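Long-range contacts in DNA polymerase (Pyrobaculum calidifontis, PDB 5MDN), which probably catalyses template-directed extension of DNA by deoxyribonucleoside triphosphates with release of diphosphate, as a family B DNA polymerase: residues G272-D277 with L360-V365; V228-N233 with D277-V282; V126-N131 with Q353-S358. One frame throughout, in Å; residues are numbered along the deposited sequence.

Centres of interactions 1 and 2 are 11 Å apart and those of 1 and 3 are 12 Å apart, while 2 and 3 lie 20 Å apart without touching. Along the chain the loop at 126-131 comes first, then 228-233, 272-277 and 277-282, and last 353-358 and 360-365. Interactions 1 and 2 share Asp277, where strand 274-277, at the edge of the exonuclease sheet beside strand 226-229, runs into helix 278-282. Interactions 1 and 3 are joined where the chain leaves helix 326-356, with Ser355 OG bound to Leu360 O. Together these contacts join the loop, the exonuclease sheet, the end of helix 326-356 and the chain at 360-365 that follows it into one buried junction.

Interaction 1 of 3, residues G272-D277 with L360-V365; sequences GRANVD and LPLDQV
Strand 274-277, the edge strand of the exonuclease sheet, lies against the short, weakly bonded helix at 362-365, and the buried contact is tight where Leu362 packs on apolar side chains and Asp363 carbons meet Asn275 O. Leu362, its CG anti to the backbone N (chi1 -164°), fits between two strand residues: its CB lies 3.7 Å from Ala274 CB, and its CG is 4.0 Å from Val276 CG2, the two side chains crossing obliquely. Leu351 of helix 326-356 also touches both Val276 and Leu362. Asp363 rides over the strand backbone, its CB and CA each 3.4 Å from Asn275 O, the CA in a CA-H...O contact. Asn275 turns its amide to Trp268 O and Trp237 NE1.

The looser side lies toward Gly272. There Asp363 OD2 comes no nearer to Arg273 O than 4.0 Å, and the Arg273 side chain leads away to a salt bridge with Asp223. Asp363 CG sits in the crowded position between backbone N and carbonyl carbon (chi1 52°), and its carboxylate joins Asp7 at a magnesium ion. Gly272 N bonds to Asp7 OD2, so both segments reach this site. The metal probably offsets repulsion between the two buried carboxylates and favours their ionised forms.

Interaction 2 of 3, residues V228-N233 with D277-V282; sequences VGYNSN and DLYNIV
The Tyr230 ring carries Tyr279 CB over one face, a CH-pi contact 4.3 Å from the ring centroid and 13° off its normal. Leu278 CB and Val282 CG2 approach the same ring obliquely, the latter 3.4 Å from Tyr230 OH, whose hydrogen bond goes to Lys291 O. The two tyrosine rings meet obliquely, their planes 39° apart. Asn231 lies alongside Tyr279, its amide nearly perpendicular to the ring and its OD1 3.3 Å from Tyr279 CD2.

Two parallel neighbours of the exonuclease sheet, an RNase H-like fold, end together: Gly229 pairs with Asp277, and each strand passes into a helix. Leu278 N gives Gly229 O a straight bond of 2.9 Å, nearly along the C=O axis. Asp277, CG anti to the backbone N (chi1 -177°), is the N-cap of helix 278-282 and reaches the start of the neighbouring helix too. Its OD1 accepts the capping bond from Tyr279 N at 3.1 Å and a weak, bent one from Asn231 N. Its OD2 takes Asn233 N at 3.1 Å, the donor standing well above the carboxylate plane. Asn233 ND2 also makes a weak bond to Asn280 OD1.

Helix 232-247 goes on to Asp236, which binds magnesium in a structure of this protein, though that ion is not bound to this chain here. One buried carboxylate thus meets backbone N-H groups at the starts of two helices, whose dipoles would be expected to stabilise its negative charge and keep it ionised.

Interaction 3 of 3, residues V126-N131 with Q353-S358; sequences VPCAWN and QLSSVS
A helix C-terminus packs here against an irregular loop: the end of helix 326-356, which is followed by the turn into 360-365, meets the chain between helix 115-123 and strand 131-141. That strand is an outermost one of the mixed five-stranded sheet that also holds strands 5-12, 17-24, 30-35 and 144-155, so the contact joins this sheet to the helix. The loop is braced from its own far end by Asn131, whose amide bridges back to Val126: Val126 N donates to Asn131 OD1, while Asn131 ND2 gives a bond of 3.0 Å to Val126 O.

Gln353 stays at the margin; its O accepts both Val357 N, at 2.9 Å, and the Ser356 hydroxyl. Leu354 packs on Arg373 and Met510.

Ser355 points at the loop. Its OG, anti to the backbone N (chi1 174°), bonds to Leu360 O and is flanked by Cys128 SG at 3.5 Å and by Pro127 CG at 3.7 Å. The same Pro127 CG rests 3.6 Å from Ser355 O, so the proline ring bears on both the backbone and the hydroxyl of one serine.

Ser356 meets the loop's carbonyls with its carbons. Pro127 O receives a CA-H...O contact from Ser356 CA at 3.2 Å, and Cys128 O faces Ser356 CB, while Ala129 CB adds a looser apolar touch to that carbon. Ser356 OG sits in the crowded position between backbone N and carbonyl carbon (chi1 61°), which turns it back to Gln353 O, 2.9 Å away.

Val357 leaves helical geometry, and Ser358 OG bonds to Val357 O at 2.5 Å, in the carbonyl plane on a lone pair.

Interaction 1 of 3, residues G272-D277 with L360-V365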
loop_
_atom_site.group_PDB
_atom_site.type_symbol
_atom_site.label_atom_id
_atom_site.label_comp_id
_atom_site.label_asym_id
_atom_site.label_seq_id
_atom_site.Cartn_x
_atom_site.Cartn_y
_atom_site.Cartn_z
ATOM N N GLY A 272 -0.320 10.911 -18.792
ATOM C CA GLY A 272 -1.414 11.858 -18.821
ATOM C C GLY A 272 -2.644 11.449 -18.046
ATOM O O GLY A 272 -3.696 12.077 -18.211
ATOM N N ARG A 273 -2.547 10.427 -17.198
ATOM C CA ARG A 273 -3.662 10.018 -16.357
ATOM C C ARG A 273 -3.125 9.182 -15.204
ATOM O O ARG A 273 -1.989 8.701 -15.237
ATOM C CB ARG A 273 -4.723 9.246 -17.155
ATOM C CG ARG A 273 -4.181 8.402 -18.296
ATOM C CD ARG A 273 -5.307 7.673 -19.016
ATOM N NE ARG A 273 -6.287 8.597 -19.581
ATOM C CZ ARG A 273 -6.562 8.696 -20.878
ATOM N NH1 ARG A 273 -5.932 7.924 -21.753
ATOM N NH2 ARG A 273 -7.470 9.566 -21.301
ATOM N N ALA A 274 -3.959 9.022 -14.178
ATOM C CA ALA A 274 -3.577 8.340 -12.945
ATOM C C ALA A 274 -4.070 6.895 -12.991
ATOM O O ALA A 274 -5.276 6.641 -12.915
ATOM C CB ALA A 274 -4.139 9.074 -11.730
ATOM N N ASN A 275 -3.137 5.954 -13.119
ATOM C CA ASN A 275 -3.446 4.533 -13.000
ATOM C C ASN A 275 -3.325 4.138 -11.532
ATOM O O ASN A 275 -2.215 4.045 -10.995
ATOM C CB ASN A 275 -2.516 3.700 -13.875
ATOM C CG ASN A 275 -2.754 2.212 -13.724
ATOM O OD1 ASN A 275 -3.897 1.752 -13.720
ATOM N ND2 ASN A 275 -1.675 1.449 -13.604
ATOM N N VAL A 276 -4.464 3.902 -10.883
ATOM C CA VAL A 276 -4.514 3.534 -9.474
ATOM C C VAL A 276 -4.891 2.063 -9.366
ATOM O O VAL A 276 -5.857 1.613 -9.995
ATOM C CB VAL A 276 -5.505 4.418 -8.696
ATOM C CG1 VAL A 276 -5.483 4.061 -7.218
ATOM C CG2 VAL A 276 -5.171 5.887 -8.896
ATOM N N ASP A 277 -4.131 1.321 -8.567
ATOM C CA ASP A 277 -4.424 -0.074 -8.255
ATOM C C ASP A 277 -4.868 -0.132 -6.799
ATOM O O ASP A 277 -4.066 0.104 -5.889
ATOM C CB ASP A 277 -3.203 -0.959 -8.506
ATOM C CG ASP A 277 -3.484 -2.434 -8.259
ATOM O OD1 ASP A 277 -4.638 -2.786 -7.933
ATOM O OD2 ASP A 277 -2.545 -3.247 -8.399
ATOM N N LEU A 360 3.631 12.591 -3.644
ATOM C CA LEU A 360 3.760 11.671 -4.764
ATOM C C LEU A 360 2.547 11.765 -5.689
ATOM O O LEU A 360 1.436 12.070 -5.243
ATOM C CB LEU A 360 3.918 10.237 -4.266
ATOM C CG LEU A 360 5.252 9.869 -3.613
ATOM C CD1 LEU A 360 5.176 8.480 -2.994
ATOM C CD2 LEU A 360 6.385 9.944 -4.624
ATOM N N PRO A 361 2.734 11.515 -6.985
ATOM C CA PRO A 361 1.591 11.515 -7.907
ATOM C C PRO A 361 0.604 10.402 -7.580
ATOM O O PRO A 361 0.909 9.445 -6.862
ATOM C CB PRO A 361 2.237 11.305 -9.284
ATOM C CG PRO A 361 3.678 11.664 -9.097
ATOM C CD PRO A 361 4.011 11.312 -7.686
ATOM N N LEU A 362 -0.610 10.552 -8.116
ATOM C CA LEU A 362 -1.711 9.674 -7.738
ATOM C C LEU A 362 -1.440 8.223 -8.121
ATOM O O LEU A 362 -1.880 7.306 -7.418
ATOM C CB LEU A 362 -3.009 10.170 -8.382
ATOM C CG LEU A 362 -4.342 9.640 -7.855
ATOM C CD1 LEU A 362 -4.334 9.585 -6.337
ATOM C CD2 LEU A 362 -5.478 10.526 -8.347
ATOM N N ASP A 363 -0.734 7.996 -9.231
ATOM C CA ASP A 363 -0.422 6.641 -9.662
ATOM C C ASP A 363 0.673 5.978 -8.831
ATOM O O ASP A 363 0.900 4.774 -8.992
ATOM C CB ASP A 363 -0.029 6.641 -11.145
ATOM C CG ASP A 363 1.065 7.643 -11.470
ATOM O OD1 ASP A 363 2.112 7.644 -10.793
ATOM O OD2 ASP A 363 0.872 8.442 -12.410
ATOM N N GLN A 364 1.358 6.723 -7.959
ATOM C CA GLN A 364 2.440 6.173 -7.154
ATOM C C GLN A 364 2.184 6.186 -5.654
ATOM O O GLN A 364 2.832 5.417 -4.935
ATOM C CB GLN A 364 3.749 6.932 -7.417
ATOM C CG GLN A 364 4.347 6.709 -8.795
ATOM C CD GLN A 364 5.419 7.725 -9.132
ATOM O OE1 GLN A 364 5.440 8.291 -10.227
ATOM N NE2 GLN A 364 6.324 7.955 -8.192
ATOM N N VAL A 365 1.295 7.053 -5.161
ATOM C CA VAL A 365 1.144 7.242 -3.719
ATOM C C VAL A 365 0.767 5.933 -3.031
ATOM O O VAL A 365 1.266 5.623 -1.942
ATOM C CB VAL A 365 0.128 8.365 -3.432
ATOM C CG1 VAL A 365 -1.251 8.032 -4.000
ATOM C CG2 VAL A 365 0.044 8.635 -1.937
#

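Interaction 2 of 3, residues V228-N233 with D277-V282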
loop_
_atom_site.group_PDB
_atom_site.type_symbol
_atom_site.label_atom_id
_atom_site.label_comp_id
_atom_site.label_asym_id
_atom_site.label_seq_id
_atom_site.Cartn_x
_atom_site.Cartn_y
_atom_site.Cartn_z
ATOM N N VAL A 228 -8.915 2.954 -12.512
ATOM C CA VAL A 228 -8.868 2.163 -11.289
ATOM C C VAL A 228 -9.096 0.699 -11.629
ATOM O O VAL A 228 -9.920 0.366 -12.489
ATOM C CB VAL A 228 -9.905 2.645 -10.254
ATOM C CG1 VAL A 228 -9.274 3.648 -9.300
ATOM C CG2 VAL A 228 -11.107 3.254 -10.956
ATOM N N GLY A 229 -8.351 -0.174 -10.954
ATOM C CA GLY A 229 -8.549 -1.606 -11.048
ATOM C C GLY A 229 -8.174 -2.240 -9.728
ATOM O O GLY A 229 -7.664 -1.580 -8.819
ATOM N N TYR A 230 -8.434 -3.539 -9.628
ATOM C CA TYR A 230 -8.048 -4.319 -8.460
ATOM C C TYR A 230 -6.962 -5.300 -8.880
ATOM O O TYR A 230 -7.207 -6.186 -9.705
ATOM C CB TYR A 230 -9.245 -5.048 -7.853
ATOM C CG TYR A 230 -9.017 -5.453 -6.415
ATOM C CD1 TYR A 230 -8.414 -6.663 -6.099
ATOM C CD2 TYR A 230 -9.389 -4.615 -5.373
ATOM C CE1 TYR A 230 -8.196 -7.030 -4.783
ATOM C CE2 TYR A 230 -9.177 -4.973 -4.055
ATOM C CZ TYR A 230 -8.580 -6.182 -3.766
ATOM O OH TYR A 230 -8.364 -6.544 -2.457
ATOM N N ASN A 231 -5.763 -5.127 -8.320
ATOM C CA ASN A 231 -4.566 -5.853 -8.746
ATOM C C ASN A 231 -4.268 -5.611 -10.224
ATOM O O ASN A 231 -3.776 -6.498 -10.927
ATOM C CB ASN A 231 -4.683 -7.353 -8.452
ATOM C CG ASN A 231 -3.331 -8.032 -8.341
ATOM O OD1 ASN A 231 -2.379 -7.464 -7.801
ATOM N ND2 ASN A 231 -3.239 -9.254 -8.850
ATOM N N SER A 232 -4.573 -4.402 -10.704
ATOM C CA SER A 232 -4.317 -4.069 -12.102
ATOM C C SER A 232 -2.824 -4.011 -12.395
ATOM O O SER A 232 -2.383 -4.417 -13.477
ATOM C CB SER A 232 -4.988 -2.742 -12.455
ATOM O OG SER A 232 -4.520 -1.692 -11.628
ATOM N N ASN A 233 -2.029 -3.505 -11.450
ATOM C CA ASN A 233 -0.581 -3.512 -11.627
ATOM C C ASN A 233 -0.013 -4.922 -11.520
ATOM O O ASN A 233 0.989 -5.236 -12.170
ATOM C CB ASN A 233 0.084 -2.593 -10.601
ATOM C CG ASN A 233 -0.176 -1.122 -10.872
ATOM O OD1 ASN A 233 -0.469 -0.726 -12.002
ATOM N ND2 ASN A 233 -0.067 -0.302 -9.833
ATOM N N ASP A 277 -4.131 1.321 -8.567
ATOM C CA ASP A 277 -4.424 -0.074 -8.255
ATOM C C ASP A 277 -4.868 -0.132 -6.799
ATOM O O ASP A 277 -4.066 0.104 -5.889
ATOM C CB ASP A 277 -3.203 -0.959 -8.506
ATOM C CG ASP A 277 -3.484 -2.434 -8.259
ATOM O OD1 ASP A 277 -4.638 -2.786 -7.933
ATOM O OD2 ASP A 277 -2.545 -3.247 -8.399
ATOM N N LEU A 278 -6.148 -0.446 -6.582
ATOM C CA LEU A 278 -6.699 -0.433 -5.232
ATOM C C LEU A 278 -6.097 -1.517 -4.351
ATOM O O LEU A 278 -6.111 -1.378 -3.125
ATOM C CB LEU A 278 -8.221 -0.575 -5.279
ATOM C CG LEU A 278 -8.954 0.514 -6.062
ATOM C CD1 LEU A 278 -10.456 0.281 -6.026
ATOM C CD2 LEU A 278 -8.606 1.891 -5.517
ATOM N N TYR A 279 -5.577 -2.596 -4.937
ATOM C CA TYR A 279 -4.916 -3.612 -4.128
ATOM C C TYR A 279 -3.640 -3.086 -3.480
ATOM O O TYR A 279 -3.202 -3.638 -2.465
ATOM C CB TYR A 279 -4.608 -4.849 -4.974
ATOM C CG TYR A 279 -4.052 -6.013 -4.180
ATOM C CD1 TYR A 279 -4.664 -6.435 -3.008
ATOM C CD2 TYR A 279 -2.919 -6.693 -4.608
ATOM C CE1 TYR A 279 -4.160 -7.498 -2.280
ATOM C CE2 TYR A 279 -2.408 -7.757 -3.887
ATOM C CZ TYR A 279 -3.033 -8.155 -2.725
ATOM O OH TYR A 279 -2.524 -9.215 -2.010
ATOM N N ASN A 280 -3.035 -2.040 -4.045
ATOM C CA ASN A 280 -1.876 -1.420 -3.412
ATOM C C ASN A 280 -2.222 -0.860 -2.036
ATOM O O ASN A 280 -1.448 -1.013 -1.085
ATOM C CB ASN A 280 -1.321 -0.315 -4.311
ATOM C CG ASN A 280 -0.677 -0.852 -5.571
ATOM O OD1 ASN A 280 -0.659 -0.186 -6.606
ATOM N ND2 ASN A 280 -0.138 -2.063 -5.490
ATOM N N ILE A 281 -3.374 -0.205 -1.908
ATOM C CA ILE A 281 -3.715 0.442 -0.645
ATOM C C ILE A 281 -4.377 -0.519 0.345
ATOM O O ILE A 281 -4.161 -0.399 1.556
ATOM C CB ILE A 281 -4.597 1.678 -0.894
ATOM C CG1 ILE A 281 -4.808 2.457 0.406
ATOM C CG2 ILE A 281 -5.932 1.297 -1.507
ATOM C CD1 ILE A 281 -3.543 3.097 0.945
ATOM N N VAL A 282 -5.173 -1.483 -0.131
ATOM C CA VAL A 282 -5.851 -2.395 0.782
ATOM C C VAL A 282 -4.879 -3.382 1.415
ATOM O O VAL A 282 -5.180 -3.953 2.470
ATOM C CB VAL A 282 -6.997 -3.149 0.076
ATOM C CG1 VAL A 282 -7.953 -2.173 -0.596
ATOM C CG2 VAL A 282 -6.455 -4.157 -0.923
#

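Interaction 3 of 3, residues V126-N131 with Q353-S358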
loop_
_atom_site.group_PDB
_atom_site.type_symbol
_atom_site.label_atom_id
_atom_site.label_comp_id
_atom_site.label_asym_id
_atom_site.label_seq_id
_atom_site.Cartn_x
_atom_site.Cartn_y
_atom_site.Cartn_z
ATOM N N VAL A 126 2.879 20.612 -6.397
ATOM C CA VAL A 126 2.212 19.650 -5.526
ATOM C C VAL A 126 1.134 18.944 -6.341
ATOM O O VAL A 126 0.245 19.609 -6.892
ATOM C CB VAL A 126 1.623 20.326 -4.274
ATOM C CG1 VAL A 126 2.737 20.694 -3.305
ATOM C CG2 VAL A 126 0.827 21.574 -4.644
ATOM N N PRO A 127 1.182 17.620 -6.471
ATOM C CA PRO A 127 0.152 16.916 -7.243
ATOM C C PRO A 127 -1.173 16.894 -6.500
ATOM O O PRO A 127 -1.223 16.949 -5.269
ATOM C CB PRO A 127 0.729 15.505 -7.404
ATOM C CG PRO A 127 1.641 15.337 -6.243
ATOM C CD PRO A 127 2.183 16.700 -5.904
ATOM N N CYS A 128 -2.255 16.811 -7.274
ATOM C CA CYS A 128 -3.610 16.778 -6.726
ATOM C C CYS A 128 -3.865 17.981 -5.823
ATOM O O CYS A 128 -4.426 17.866 -4.732
ATOM C CB CYS A 128 -3.874 15.467 -5.985
ATOM S SG CYS A 128 -3.745 13.987 -7.003
ATOM N N ALA A 129 -3.442 19.153 -6.293
ATOM C CA ALA A 129 -3.678 20.407 -5.595
ATOM C C ALA A 129 -3.553 21.535 -6.606
ATOM O O ALA A 129 -2.695 21.485 -7.491
ATOM C CB ALA A 129 -2.696 20.607 -4.437
ATOM N N TRP A 130 -4.406 22.545 -6.472
ATOM C CA TRP A 130 -4.385 23.669 -7.400
ATOM C C TRP A 130 -3.102 24.474 -7.224
ATOM O O TRP A 130 -2.869 25.061 -6.162
ATOM C CB TRP A 130 -5.605 24.557 -7.189
ATOM C CG TRP A 130 -6.908 23.923 -7.550
ATOM C CD1 TRP A 130 -7.832 23.402 -6.693
ATOM C CD2 TRP A 130 -7.445 23.762 -8.867
ATOM N NE1 TRP A 130 -8.909 22.917 -7.396
ATOM C CE2 TRP A 130 -8.695 23.127 -8.733
ATOM C CE3 TRP A 130 -6.987 24.089 -10.147
ATOM C CZ2 TRP A 130 -9.493 22.812 -9.831
ATOM C CZ3 TRP A 130 -7.780 23.776 -11.234
ATOM C CH2 TRP A 130 -9.019 23.145 -11.070
ATOM N N ASN A 131 -2.277 24.503 -8.263
ATOM C CA ASN A 131 -1.071 25.316 -8.291
ATOM C C ASN A 131 -1.318 26.589 -9.090
ATOM O O ASN A 131 -2.218 26.659 -9.927
ATOM C CB ASN A 131 0.100 24.537 -8.897
ATOM C CG ASN A 131 0.556 23.387 -8.020
ATOM O OD1 ASN A 131 1.629 23.439 -7.417
ATOM N ND2 ASN A 131 -0.253 22.338 -7.953
ATOM N N GLN A 353 -5.985 13.192 -1.441
ATOM C CA GLN A 353 -5.436 14.040 -0.388
ATOM C C GLN A 353 -4.084 13.521 0.084
ATOM O O GLN A 353 -3.166 14.309 0.342
ATOM C CB GLN A 353 -6.417 14.132 0.780
ATOM C CG GLN A 353 -7.762 14.734 0.412
ATOM C CD GLN A 353 -7.634 16.132 -0.158
ATOM O OE1 GLN A 353 -6.837 16.939 0.319
ATOM N NE2 GLN A 353 -8.424 16.427 -1.185
ATOM N N LEU A 354 -3.942 12.199 0.199
ATOM C CA LEU A 354 -2.648 11.620 0.538
ATOM C C LEU A 354 -1.609 11.880 -0.545
ATOM O O LEU A 354 -0.410 11.729 -0.287
ATOM C CB LEU A 354 -2.793 10.115 0.782
ATOM C CG LEU A 354 -1.615 9.408 1.461
ATOM C CD1 LEU A 354 -1.360 10.007 2.836
ATOM C CD2 LEU A 354 -1.854 7.910 1.560
ATOM N N SER A 355 -2.043 12.240 -1.757
ATOM C CA SER A 355 -1.112 12.615 -2.817
ATOM C C SER A 355 -0.658 14.065 -2.682
ATOM O O SER A 355 0.509 14.378 -2.942
ATOM C CB SER A 355 -1.750 12.378 -4.185
ATOM O OG SER A 355 -0.917 12.866 -5.221
ATOM N N SER A 356 -1.568 14.964 -2.289
ATOM C CA SER A 356 -1.193 16.364 -2.119
ATOM C C SER A 356 -0.359 16.553 -0.858
ATOM O O SER A 356 0.572 17.368 -0.836
ATOM C CB SER A 356 -2.441 17.246 -2.085
ATOM O OG SER A 356 -3.288 16.895 -1.005
ATOM N N VAL A 357 -0.670 15.800 0.198
ATOM C CA VAL A 357 0.314 15.557 1.240
ATOM C C VAL A 357 1.349 14.565 0.713
ATOM O O VAL A 357 1.132 13.877 -0.291
ATOM C CB VAL A 357 -0.367 15.044 2.521
ATOM C CG1 VAL A 357 0.574 15.131 3.712
ATOM C CG2 VAL A 357 -1.647 15.828 2.788
ATOM N N SER A 358 2.518 14.543 1.359
ATOM C CA SER A 358 3.614 13.654 0.976
ATOM C C SER A 358 4.202 14.036 -0.381
ATOM O O SER A 358 5.424 14.139 -0.523
ATOM C CB SER A 358 3.154 12.191 0.977
ATOM O OG SER A 358 2.603 11.830 -0.276
#